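PDB 4QO5: cytochrome c-552/4 domain-containing protein from Ignicoccus hospitalis KIN4/I, which is of unknown function but carries eight c-type hemes and, as a membrane-associated multiheme cytochrome, probably takes part in electron transfer. Local coordinates for residues Ser253-Ile258 with Ala409-Glu414; Asn257-His262 with Ala281-Thr286; Arg230-Cys235 with Pro245-Trp250. All coordinates share one frame; numbering follows the deposited sequence.

Interaction 1: Ser253-Ile258 with Ala409-Glu414; sequences SKHGNI and ACHNTE. With HEC (heme c), chain I.
His255 and His411 meet across the iron of a heme c, forming the bis-histidine axial pair common in multiheme cytochromes. His411 closes a CXXCH heme-attachment motif, while His255 comes from the first turn of helix 254-262. Metal coordination is the chief bond. Each NE2 lies 2.1 Å from the iron, one on either face of the porphyrin, and the separation of 4.3 Å between His255 NE2 and His411 NE2 puts the three atoms nearly in line. The imidazole planes are not parallel but twisted by about 54°. Histidine suits both places, since NE2 can bind iron while ND1 remains available for a polar partner. In His411, ND1 donates to a propionate of another heme and the ring stacks with Tyr415, which together probably limit its rotation; the bond may also make the ring a stronger donor.

A hydrogen bond holds the propionate edge: the Lys254 chain bends at chi3 (83°), bringing NZ within 2.6 Å of heme O1D, to which it donates, and the same ammonium reaches Thr216 O of the second subunit. Ser253, at the N-cap, accepts from Gly256 N through OG (3.2 Å, N-H...O angle 161°), capping the turn that carries His255.

Covalent attachment completes the site. Cys410 is the motif's second cysteine, and its thioether to heme CAC is stretched in the model, with SG 2.7 Å from that carbon.

Interaction 2: Asn257-His262 with Ala281-Thr286; sequences NIWFMH and APTCAT. With HEC (heme c), chain I.
Trp259 reaches from helix 254-262 to the loop at Ala281 and Thr283, and its atoms meet that loop in order. CB lies 4.2 Å from Ala281 CB. With CG anti to the backbone N (chi1 -173°), the indole is carried on past that methyl: CD1 presents its edge to Ala281 O at 3.8 Å, while Thr283 CG2 sits over one face of the pyrrole ring. The methyl is 3.6 Å from the centroid of that ring and 27° off its normal, a CH-pi contact displaced toward NE1, which lies 3.2 Å from CG2; CE2 follows at 3.7 Å from the same methyl. Although buried, NE1 has no hydrogen-bond partner in the model. The indole also stacks with His263, meets Tyr266, and rests on Pro232 and Tyr233 of helix 232-235 and on Met261 of the third subunit.

Thr283 is the N-cap of helix 284-288, the short helix of a CXXCH motif whose Cys284 is joined to a neighbouring heme. The backbone N of Thr283 donates to Thr286 OG1 at 3.0 Å, the reverse half of a capping box. Threonine suits the place because its two branches divide the work: OG1 bonds to Arg230 O, and CG2 faces the indole. Were Trp259 an alanine, Thr283 CG2 would probably lose its aromatic surface and a gap would be likely to open beside it.

Small Ala281 allows the chains to come close, its CB touching Ile258 CG2 at 3.8 Å. Beside it, rigid Pro282 lies against the heme ligated by His255 and His411, CD 3.5 Å from C3C.

Interaction 3: Arg230-Cys235 with Pro245-Trp250; sequences RSPYTC and PAFNVW. With HEC (heme c), chain H.
Trp250 NE1 donates to Pro282 O, while the face of the same indole carries Pro232. The proline CB stands over the six-membered ring, 3.8 Å from its centroid and 29° off the normal, a CH-pi contact, and also touches Phe247 CE1. Proline suits the short, weakly bonded helix 232-235, near whose start its missing N-H costs no helical bond and its stiff ring offers a fixed hydrocarbon surface. Pro232 O accepts a weak bond from Cys235 N at 3.3 Å, and Phe247 CD1 reaches that oxygen obliquely.

Both aromatics have CG anti to the backbone N, Phe247 at chi1 179° and Trp250 at -177°, which swings them out from helix 246-252 toward Pro232. Phe247 CZ, at the end of the ring, meets Tyr233 CD1 at 4.2 Å. The edge of Trp250 brings CD1 within 3.3 Å of heme CMC, and Ala246 is small enough to press its CB against heme CMB, at 3.3 Å. Cys235 is linked to another heme and begins the CXXCH motif that ends at His239, an axial ligand; the contact thus joins that motif to helix 246-252 beside an adjacent heme, the close heme packing of a multiheme cytochrome.

In the fold
The three contacts surround neighbouring hemes of one cluster but differ in chemistry. Interactions 1 and 2 are buried, share Asn257 and Ile258 of helix 254-262, and touch the same heme; interaction 3, nearer the centre of the chain, is partly buried and lies beside another. In interaction 1 the protein segments barely meet, being joined through iron, whereas interactions 2 and 3 are aromatic and aliphatic packing with CH-pi contacts. Polar bonds tie the latter two together: Thr283 to Arg230 and Trp250 to Pro282. Helices 246-252 and 254-262 follow each other, so that interaction 3 precedes the other two along the chain, while 409-414 arrives from far along the chain.

Interaction 1: Ser253-Ile258 with Ala409-Glu414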
# COMPACT_ATOMS: atom_id res chain seq x y z
N SER A 253 -5.88 -10.08 -3.44
CA SER A 253 -6.62 -11.30 -3.76
C SER A 253 -8.09 -11.17 -3.44
O SER A 253 -8.48 -10.37 -2.60
CB SER A 253 -6.06 -12.49 -2.96
OG SER A 253 -6.50 -12.48 -1.60
N LYS A 254 -8.93 -11.96 -4.11
CA LYS A 254 -10.36 -11.91 -3.82
C LYS A 254 -10.66 -12.31 -2.38
O LYS A 254 -11.60 -11.77 -1.78
CB LYS A 254 -11.15 -12.77 -4.82
CG LYS A 254 -10.93 -12.32 -6.27
CD LYS A 254 -11.78 -13.10 -7.28
CE LYS A 254 -13.19 -12.55 -7.38
NZ LYS A 254 -13.95 -13.19 -8.52
N HIS A 255 -9.89 -13.24 -1.81
CA HIS A 255 -10.06 -13.58 -0.40
C HIS A 255 -9.97 -12.31 0.44
O HIS A 255 -10.80 -12.08 1.32
CB HIS A 255 -8.94 -14.49 0.07
CG HIS A 255 -8.94 -15.83 -0.59
ND1 HIS A 255 -7.78 -16.48 -0.93
CD2 HIS A 255 -9.95 -16.63 -0.97
CE1 HIS A 255 -8.07 -17.63 -1.51
NE2 HIS A 255 -9.38 -17.75 -1.53
N GLY A 256 -8.96 -11.51 0.16
CA GLY A 256 -8.75 -10.25 0.88
C GLY A 256 -9.84 -9.21 0.66
O GLY A 256 -10.33 -8.61 1.63
N ASN A 257 -10.23 -9.00 -0.60
CA ASN A 257 -11.27 -8.03 -0.92
C ASN A 257 -12.53 -8.35 -0.13
O ASN A 257 -13.13 -7.47 0.47
CB ASN A 257 -11.66 -8.09 -2.41
CG ASN A 257 -10.48 -7.91 -3.35
OD1 ASN A 257 -9.42 -7.40 -2.98
ND2 ASN A 257 -10.68 -8.30 -4.60
N ILE A 258 -12.93 -9.62 -0.16
CA ILE A 258 -14.15 -10.06 0.52
C ILE A 258 -14.02 -9.92 2.05
O ILE A 258 -14.96 -9.48 2.73
CB ILE A 258 -14.48 -11.52 0.15
CG1 ILE A 258 -14.84 -11.61 -1.33
CG2 ILE A 258 -15.64 -12.04 0.97
CD1 ILE A 258 -14.86 -13.06 -1.84
N ALA A 409 -13.06 -26.61 2.04
CA ALA A 409 -14.19 -26.08 2.80
C ALA A 409 -15.01 -25.13 1.94
O ALA A 409 -16.21 -24.95 2.17
CB ALA A 409 -13.72 -25.38 4.07
N CYS A 410 -14.37 -24.54 0.93
CA CYS A 410 -15.02 -23.48 0.12
C CYS A 410 -14.90 -23.61 -1.40
O CYS A 410 -15.33 -22.72 -2.14
CB CYS A 410 -14.48 -22.13 0.55
SG CYS A 410 -14.57 -21.91 2.34
N HIS A 411 -14.31 -24.71 -1.86
CA HIS A 411 -14.01 -24.93 -3.27
C HIS A 411 -13.97 -26.42 -3.51
O HIS A 411 -13.71 -27.17 -2.58
CB HIS A 411 -12.61 -24.44 -3.59
CG HIS A 411 -12.44 -22.97 -3.47
ND1 HIS A 411 -13.13 -22.07 -4.27
CD2 HIS A 411 -11.63 -22.22 -2.68
CE1 HIS A 411 -12.77 -20.84 -3.96
NE2 HIS A 411 -11.86 -20.91 -3.00
N ASN A 412 -14.15 -26.84 -4.75
CA ASN A 412 -13.90 -28.23 -5.09
C ASN A 412 -12.39 -28.54 -5.11
O ASN A 412 -11.56 -27.63 -5.23
CB ASN A 412 -14.58 -28.64 -6.41
CG ASN A 412 -13.84 -28.14 -7.64
OD1 ASN A 412 -12.88 -28.75 -8.11
ND2 ASN A 412 -14.33 -27.04 -8.21
N THR A 413 -12.06 -29.81 -4.98
CA THR A 413 -10.67 -30.23 -4.84
C THR A 413 -9.82 -29.98 -6.08
O THR A 413 -8.65 -29.63 -5.97
CB THR A 413 -10.59 -31.73 -4.45
OG1 THR A 413 -11.14 -31.89 -3.14
CG2 THR A 413 -9.15 -32.22 -4.45
N GLU A 414 -10.41 -30.18 -7.26
CA GLU A 414 -9.66 -30.00 -8.50
C GLU A 414 -9.28 -28.53 -8.73
O GLU A 414 -8.20 -28.22 -9.25
CB GLU A 414 -10.47 -30.56 -9.69
CG GLU A 414 -9.90 -30.22 -11.04
CD GLU A 414 -8.50 -30.77 -11.28
OE1 GLU A 414 -8.09 -31.72 -10.57
OE2 GLU A 414 -7.81 -30.25 -12.18
FE HEC I . -10.61 -19.33 -2.28
CHA HEC I . -11.63 -17.11 -4.65
CHB HEC I . -8.25 -20.59 -4.47
CHC HEC I . -9.26 -21.24 0.20
CHD HEC I . -13.32 -18.70 -0.39
NA HEC I . -10.04 -18.91 -4.16
C1A HEC I . -10.59 -17.93 -4.99
C2A HEC I . -9.87 -17.92 -6.25
C3A HEC I . -8.95 -18.89 -6.18
C4A HEC I . -9.04 -19.53 -4.89
CMA HEC I . -7.94 -19.26 -7.28
CAA HEC I . -10.12 -16.98 -7.47
CBA HEC I . -9.22 -15.74 -7.37
CGA HEC I . -9.11 -14.98 -8.68
O1A HEC I . -9.58 -15.50 -9.72
O2A HEC I . -8.54 -13.86 -8.68
NB HEC I . -9.08 -20.70 -2.16
C1B HEC I . -8.16 -20.96 -3.16
C2B HEC I . -7.05 -21.69 -2.60
C3B HEC I . -7.31 -21.84 -1.28
C4B HEC I . -8.60 -21.25 -1.01
CMB HEC I . -5.85 -22.09 -3.49
CAB HEC I . -6.46 -22.43 -0.12
CBB HEC I . -4.93 -22.56 -0.36
NC HEC I . -11.18 -19.88 -0.51
C1C HEC I . -10.47 -20.63 0.41
C2C HEC I . -11.27 -20.82 1.60
C3C HEC I . -12.26 -19.92 1.48
C4C HEC I . -12.31 -19.46 0.12
CMC HEC I . -10.62 -21.41 2.88
CAC HEC I . -13.42 -19.45 2.39
CBC HEC I . -13.13 -19.40 3.90
ND HEC I . -12.22 -18.12 -2.49
C1D HEC I . -13.27 -18.04 -1.58
C2D HEC I . -14.28 -17.14 -2.06
C3D HEC I . -13.74 -16.66 -3.38
C4D HEC I . -12.47 -17.30 -3.57
CMD HEC I . -15.61 -16.77 -1.38
CAD HEC I . -14.41 -15.66 -4.34
CBD HEC I . -14.99 -16.48 -5.50
CGD HEC I . -15.02 -15.63 -6.75
O1D HEC I . -13.96 -15.51 -7.42
O2D HEC I . -16.10 -15.09 -7.11

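Interaction 2: Asn257-His262 with Ala281-Thr286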
# COMPACT_ATOMS: atom_id res chain seq x y z
N ASN A 257 -10.23 -9.00 -0.60
CA ASN A 257 -11.27 -8.03 -0.92
C ASN A 257 -12.53 -8.35 -0.13
O ASN A 257 -13.13 -7.47 0.47
CB ASN A 257 -11.66 -8.09 -2.41
CG ASN A 257 -10.48 -7.91 -3.35
OD1 ASN A 257 -9.42 -7.40 -2.98
ND2 ASN A 257 -10.68 -8.30 -4.60
N ILE A 258 -12.93 -9.62 -0.16
CA ILE A 258 -14.15 -10.06 0.52
C ILE A 258 -14.02 -9.92 2.05
O ILE A 258 -14.96 -9.48 2.73
CB ILE A 258 -14.48 -11.52 0.15
CG1 ILE A 258 -14.84 -11.61 -1.33
CG2 ILE A 258 -15.64 -12.04 0.97
CD1 ILE A 258 -14.86 -13.06 -1.84
N TRP A 259 -12.87 -10.29 2.59
CA TRP A 259 -12.67 -10.21 4.03
C TRP A 259 -12.82 -8.76 4.51
O TRP A 259 -13.53 -8.50 5.48
CB TRP A 259 -11.31 -10.77 4.43
CG TRP A 259 -11.15 -10.84 5.93
CD1 TRP A 259 -11.46 -11.91 6.73
CD2 TRP A 259 -10.67 -9.81 6.81
NE1 TRP A 259 -11.21 -11.61 8.04
CE2 TRP A 259 -10.71 -10.33 8.12
CE3 TRP A 259 -10.20 -8.51 6.62
CZ2 TRP A 259 -10.30 -9.60 9.24
CZ3 TRP A 259 -9.78 -7.76 7.74
CH2 TRP A 259 -9.85 -8.32 9.03
N PHE A 260 -12.19 -7.83 3.80
CA PHE A 260 -12.29 -6.41 4.18
C PHE A 260 -13.75 -5.94 4.32
O PHE A 260 -14.08 -5.21 5.27
CB PHE A 260 -11.52 -5.50 3.22
CG PHE A 260 -10.02 -5.58 3.38
CD1 PHE A 260 -9.43 -5.44 4.63
CD2 PHE A 260 -9.21 -5.79 2.28
CE1 PHE A 260 -8.05 -5.52 4.78
CE2 PHE A 260 -7.84 -5.87 2.43
CZ PHE A 260 -7.25 -5.73 3.67
N MET A 261 -14.61 -6.37 3.39
CA MET A 261 -16.00 -5.92 3.42
C MET A 261 -16.96 -6.76 4.28
O MET A 261 -17.98 -6.24 4.74
CB MET A 261 -16.58 -5.81 2.00
CG MET A 261 -15.96 -4.71 1.18
SD MET A 261 -15.98 -3.09 2.00
CE MET A 261 -17.72 -2.87 2.33
N HIS A 262 -16.65 -8.04 4.47
CA HIS A 262 -17.58 -8.94 5.19
C HIS A 262 -17.17 -9.33 6.61
O HIS A 262 -17.99 -9.87 7.35
CB HIS A 262 -17.84 -10.22 4.37
CG HIS A 262 -18.83 -10.04 3.27
ND1 HIS A 262 -19.22 -11.07 2.44
CD2 HIS A 262 -19.51 -8.94 2.86
CE1 HIS A 262 -20.10 -10.62 1.57
NE2 HIS A 262 -20.29 -9.33 1.80
N ALA A 281 -14.35 -15.99 4.07
CA ALA A 281 -13.10 -15.66 3.36
C ALA A 281 -11.95 -15.90 4.32
O ALA A 281 -12.03 -15.50 5.47
CB ALA A 281 -13.10 -14.18 2.87
N PRO A 282 -10.87 -16.53 3.84
CA PRO A 282 -9.73 -16.93 4.69
C PRO A 282 -8.71 -15.80 4.91
O PRO A 282 -8.45 -15.02 3.99
CB PRO A 282 -9.09 -18.04 3.88
CG PRO A 282 -9.35 -17.63 2.44
CD PRO A 282 -10.71 -16.98 2.45
N THR A 283 -8.17 -15.72 6.12
CA THR A 283 -7.03 -14.87 6.40
C THR A 283 -5.77 -15.71 6.53
O THR A 283 -5.81 -16.94 6.39
CB THR A 283 -7.19 -14.12 7.74
OG1 THR A 283 -7.24 -15.08 8.82
CG2 THR A 283 -8.44 -13.26 7.74
N CYS A 284 -4.65 -15.05 6.82
CA CYS A 284 -3.37 -15.75 6.99
C CYS A 284 -3.51 -16.91 7.95
O CYS A 284 -3.10 -18.03 7.64
CB CYS A 284 -2.32 -14.81 7.56
SG CYS A 284 -2.50 -13.10 7.08
N ALA A 285 -4.10 -16.66 9.12
CA ALA A 285 -4.22 -17.72 10.13
C ALA A 285 -5.05 -18.90 9.62
O ALA A 285 -4.73 -20.06 9.91
CB ALA A 285 -4.83 -17.18 11.41
N THR A 286 -6.11 -18.62 8.87
CA THR A 286 -6.98 -19.68 8.35
C THR A 286 -6.19 -20.76 7.64
O THR A 286 -6.37 -21.96 7.89
CB THR A 286 -8.03 -19.14 7.33
OG1 THR A 286 -8.77 -18.05 7.92
CG2 THR A 286 -8.98 -20.26 6.93
FE HEC I . -10.61 -19.33 -2.28
CHA HEC I . -11.63 -17.11 -4.65
CHB HEC I . -8.25 -20.59 -4.47
CHC HEC I . -9.26 -21.24 0.20
CHD HEC I . -13.32 -18.70 -0.39
NA HEC I . -10.04 -18.91 -4.16
C1A HEC I . -10.59 -17.93 -4.99
C2A HEC I . -9.87 -17.92 -6.25
C3A HEC I . -8.95 -18.89 -6.18
C4A HEC I . -9.04 -19.53 -4.89
CMA HEC I . -7.94 -19.26 -7.28
CAA HEC I . -10.12 -16.98 -7.47
CBA HEC I . -9.22 -15.74 -7.37
CGA HEC I . -9.11 -14.98 -8.68
O1A HEC I . -9.58 -15.50 -9.72
O2A HEC I . -8.54 -13.86 -8.68
NB HEC I . -9.08 -20.70 -2.16
C1B HEC I . -8.16 -20.96 -3.16
C2B HEC I . -7.05 -21.69 -2.60
C3B HEC I . -7.31 -21.84 -1.28
C4B HEC I . -8.60 -21.25 -1.01
CMB HEC I . -5.85 -22.09 -3.49
CAB HEC I . -6.46 -22.43 -0.12
CBB HEC I . -4.93 -22.56 -0.36
NC HEC I . -11.18 -19.88 -0.51
C1C HEC I . -10.47 -20.63 0.41
C2C HEC I . -11.27 -20.82 1.60
C3C HEC I . -12.26 -19.92 1.48
C4C HEC I . -12.31 -19.46 0.12
CMC HEC I . -10.62 -21.41 2.88
CAC HEC I . -13.42 -19.45 2.39
CBC HEC I . -13.13 -19.40 3.90
ND HEC I . -12.22 -18.12 -2.49
C1D HEC I . -13.27 -18.04 -1.58
C2D HEC I . -14.28 -17.14 -2.06
C3D HEC I . -13.74 -16.66 -3.38
C4D HEC I . -12.47 -17.30 -3.57
CMD HEC I . -15.61 -16.77 -1.38
CAD HEC I . -14.41 -15.66 -4.34
CBD HEC I . -14.99 -16.48 -5.50
CGD HEC I . -15.02 -15.63 -6.75
O1D HEC I . -13.96 -15.51 -7.42
O2D HEC I . -16.10 -15.09 -7.11

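Interaction 3: Arg230-Cys235 with Pro245-Trp250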
# COMPACT_ATOMS: atom_id res chain seq x y z
N ARG A 230 -5.74 -13.45 14.08
CA ARG A 230 -6.36 -13.95 12.86
C ARG A 230 -6.64 -12.89 11.80
O ARG A 230 -7.27 -13.18 10.79
CB ARG A 230 -7.66 -14.61 13.22
CG ARG A 230 -7.49 -15.90 13.96
CD ARG A 230 -8.75 -16.28 14.70
NE ARG A 230 -8.72 -17.67 15.10
CZ ARG A 230 -9.72 -18.26 15.71
NH1 ARG A 230 -10.75 -17.52 16.05
NH2 ARG A 230 -9.67 -19.56 16.06
N SER A 231 -6.19 -11.67 12.05
CA SER A 231 -6.37 -10.58 11.08
C SER A 231 -5.19 -10.61 10.12
O SER A 231 -4.14 -11.14 10.44
CB SER A 231 -6.41 -9.22 11.80
OG SER A 231 -5.12 -8.86 12.30
N PRO A 232 -5.34 -10.01 8.94
CA PRO A 232 -4.17 -9.90 8.06
C PRO A 232 -3.19 -8.83 8.53
O PRO A 232 -1.99 -8.91 8.22
CB PRO A 232 -4.79 -9.47 6.73
CG PRO A 232 -6.02 -8.68 7.15
CD PRO A 232 -6.56 -9.42 8.34
N TYR A 233 -3.69 -7.84 9.25
CA TYR A 233 -2.90 -6.67 9.62
C TYR A 233 -1.72 -7.07 10.47
O TYR A 233 -0.62 -6.57 10.32
CB TYR A 233 -3.75 -5.70 10.40
CG TYR A 233 -4.88 -5.13 9.58
CD1 TYR A 233 -4.62 -4.28 8.53
CD2 TYR A 233 -6.20 -5.46 9.87
CE1 TYR A 233 -5.66 -3.75 7.77
CE2 TYR A 233 -7.25 -4.93 9.13
CZ TYR A 233 -6.96 -4.08 8.08
OH TYR A 233 -7.99 -3.56 7.33
N THR A 234 -1.96 -8.03 11.36
CA THR A 234 -0.93 -8.40 12.30
C THR A 234 0.30 -9.06 11.62
O THR A 234 1.43 -8.79 11.99
CB THR A 234 -1.49 -9.26 13.43
OG1 THR A 234 -0.58 -9.18 14.52
CG2 THR A 234 -1.71 -10.73 13.02
N CYS A 235 0.06 -9.90 10.61
CA CYS A 235 1.16 -10.53 9.88
C CYS A 235 1.83 -9.53 8.97
O CYS A 235 3.01 -9.68 8.62
CB CYS A 235 0.68 -11.73 9.03
SG CYS A 235 -0.55 -12.77 9.81
N PRO A 245 6.06 -10.44 0.28
CA PRO A 245 4.84 -9.64 0.13
C PRO A 245 3.55 -10.41 0.37
O PRO A 245 2.60 -10.24 -0.40
CB PRO A 245 4.88 -9.23 -1.34
CG PRO A 245 5.50 -10.44 -2.03
CD PRO A 245 6.61 -10.85 -1.03
N ALA A 246 3.50 -11.27 1.38
CA ALA A 246 2.28 -12.04 1.61
C ALA A 246 1.07 -11.14 1.94
O ALA A 246 -0.03 -11.35 1.42
CB ALA A 246 2.50 -13.14 2.64
N PHE A 247 1.28 -10.09 2.73
CA PHE A 247 0.18 -9.18 3.04
C PHE A 247 -0.36 -8.49 1.80
O PHE A 247 -1.57 -8.35 1.63
CB PHE A 247 0.59 -8.12 4.08
CG PHE A 247 -0.51 -7.16 4.41
CD1 PHE A 247 -1.52 -7.53 5.27
CD2 PHE A 247 -0.54 -5.89 3.84
CE1 PHE A 247 -2.54 -6.66 5.59
CE2 PHE A 247 -1.56 -5.01 4.15
CZ PHE A 247 -2.57 -5.40 5.03
N ASN A 248 0.54 -8.07 0.92
CA ASN A 248 0.16 -7.27 -0.24
C ASN A 248 -0.56 -8.13 -1.25
O ASN A 248 -1.55 -7.72 -1.85
CB ASN A 248 1.40 -6.70 -0.89
CG ASN A 248 2.27 -5.92 0.09
OD1 ASN A 248 3.11 -6.50 0.78
ND2 ASN A 248 2.07 -4.61 0.14
N VAL A 249 -0.05 -9.35 -1.42
CA VAL A 249 -0.68 -10.33 -2.29
C VAL A 249 -2.08 -10.65 -1.80
O VAL A 249 -3.05 -10.65 -2.57
CB VAL A 249 0.15 -11.63 -2.33
CG1 VAL A 249 -0.68 -12.78 -2.88
CG2 VAL A 249 1.41 -11.42 -3.19
N TRP A 250 -2.20 -10.94 -0.51
CA TRP A 250 -3.51 -11.27 0.05
C TRP A 250 -4.51 -10.12 -0.07
O TRP A 250 -5.67 -10.33 -0.38
CB TRP A 250 -3.37 -11.66 1.51
CG TRP A 250 -4.65 -12.08 2.17
CD1 TRP A 250 -5.16 -13.33 2.20
CD2 TRP A 250 -5.56 -11.25 2.89
NE1 TRP A 250 -6.36 -13.33 2.90
CE2 TRP A 250 -6.61 -12.06 3.35
CE3 TRP A 250 -5.58 -9.88 3.19
CZ2 TRP A 250 -7.68 -11.55 4.09
CZ3 TRP A 250 -6.64 -9.38 3.92
CH2 TRP A 250 -7.67 -10.21 4.37
FE HEC H . 0.14 -17.89 2.74
CHA HEC H . 2.82 -19.52 1.32
CHB HEC H . 2.23 -16.11 4.77
CHC HEC H . -2.42 -15.83 3.52
CHD HEC H . -2.00 -20.16 1.50
NA HEC H . 2.12 -17.85 3.00
C1A HEC H . 3.07 -18.53 2.25
C2A HEC H . 4.38 -18.03 2.62
C3A HEC H . 4.22 -17.08 3.55
C4A HEC H . 2.80 -16.95 3.83
CMA HEC H . 5.32 -16.25 4.26
CAA HEC H . 5.69 -18.53 1.98
CBA HEC H . 6.44 -19.41 2.98
CGA HEC H . 7.56 -20.04 2.19
O1A HEC H . 8.62 -19.38 2.03
O2A HEC H . 7.37 -21.18 1.69
NB HEC H . -0.05 -16.34 3.97
C1B HEC H . 0.96 -15.67 4.62
C2B HEC H . 0.50 -14.38 4.99
C3B HEC H . -0.77 -14.33 4.57
C4B HEC H . -1.15 -15.55 3.97
CMB HEC H . 1.42 -13.36 5.73
CAB HEC H . -1.86 -13.27 4.55
CBB HEC H . -1.32 -11.85 4.34
NC HEC H . -1.80 -17.99 2.67
C1C HEC H . -2.74 -17.01 2.93
C2C HEC H . -4.07 -17.56 2.72
C3C HEC H . -3.85 -18.60 1.89
C4C HEC H . -2.48 -18.98 2.01
CMC HEC H . -5.25 -16.57 2.65
CAC HEC H . -4.78 -19.60 1.16
CBC HEC H . -6.16 -19.09 0.71
ND HEC H . 0.38 -19.58 1.59
C1D HEC H . -0.69 -20.35 1.16
C2D HEC H . -0.20 -21.41 0.33
C3D HEC H . 1.30 -21.20 0.25
C4D HEC H . 1.58 -20.04 1.08
CMD HEC H . -1.04 -22.50 -0.37
CAD HEC H . 2.34 -22.06 -0.47
CBD HEC H . 2.66 -23.16 0.56
CGD HEC H . 4.06 -23.68 0.34
O1D HEC H . 4.88 -22.92 -0.22
O2D HEC H . 4.36 -24.85 0.71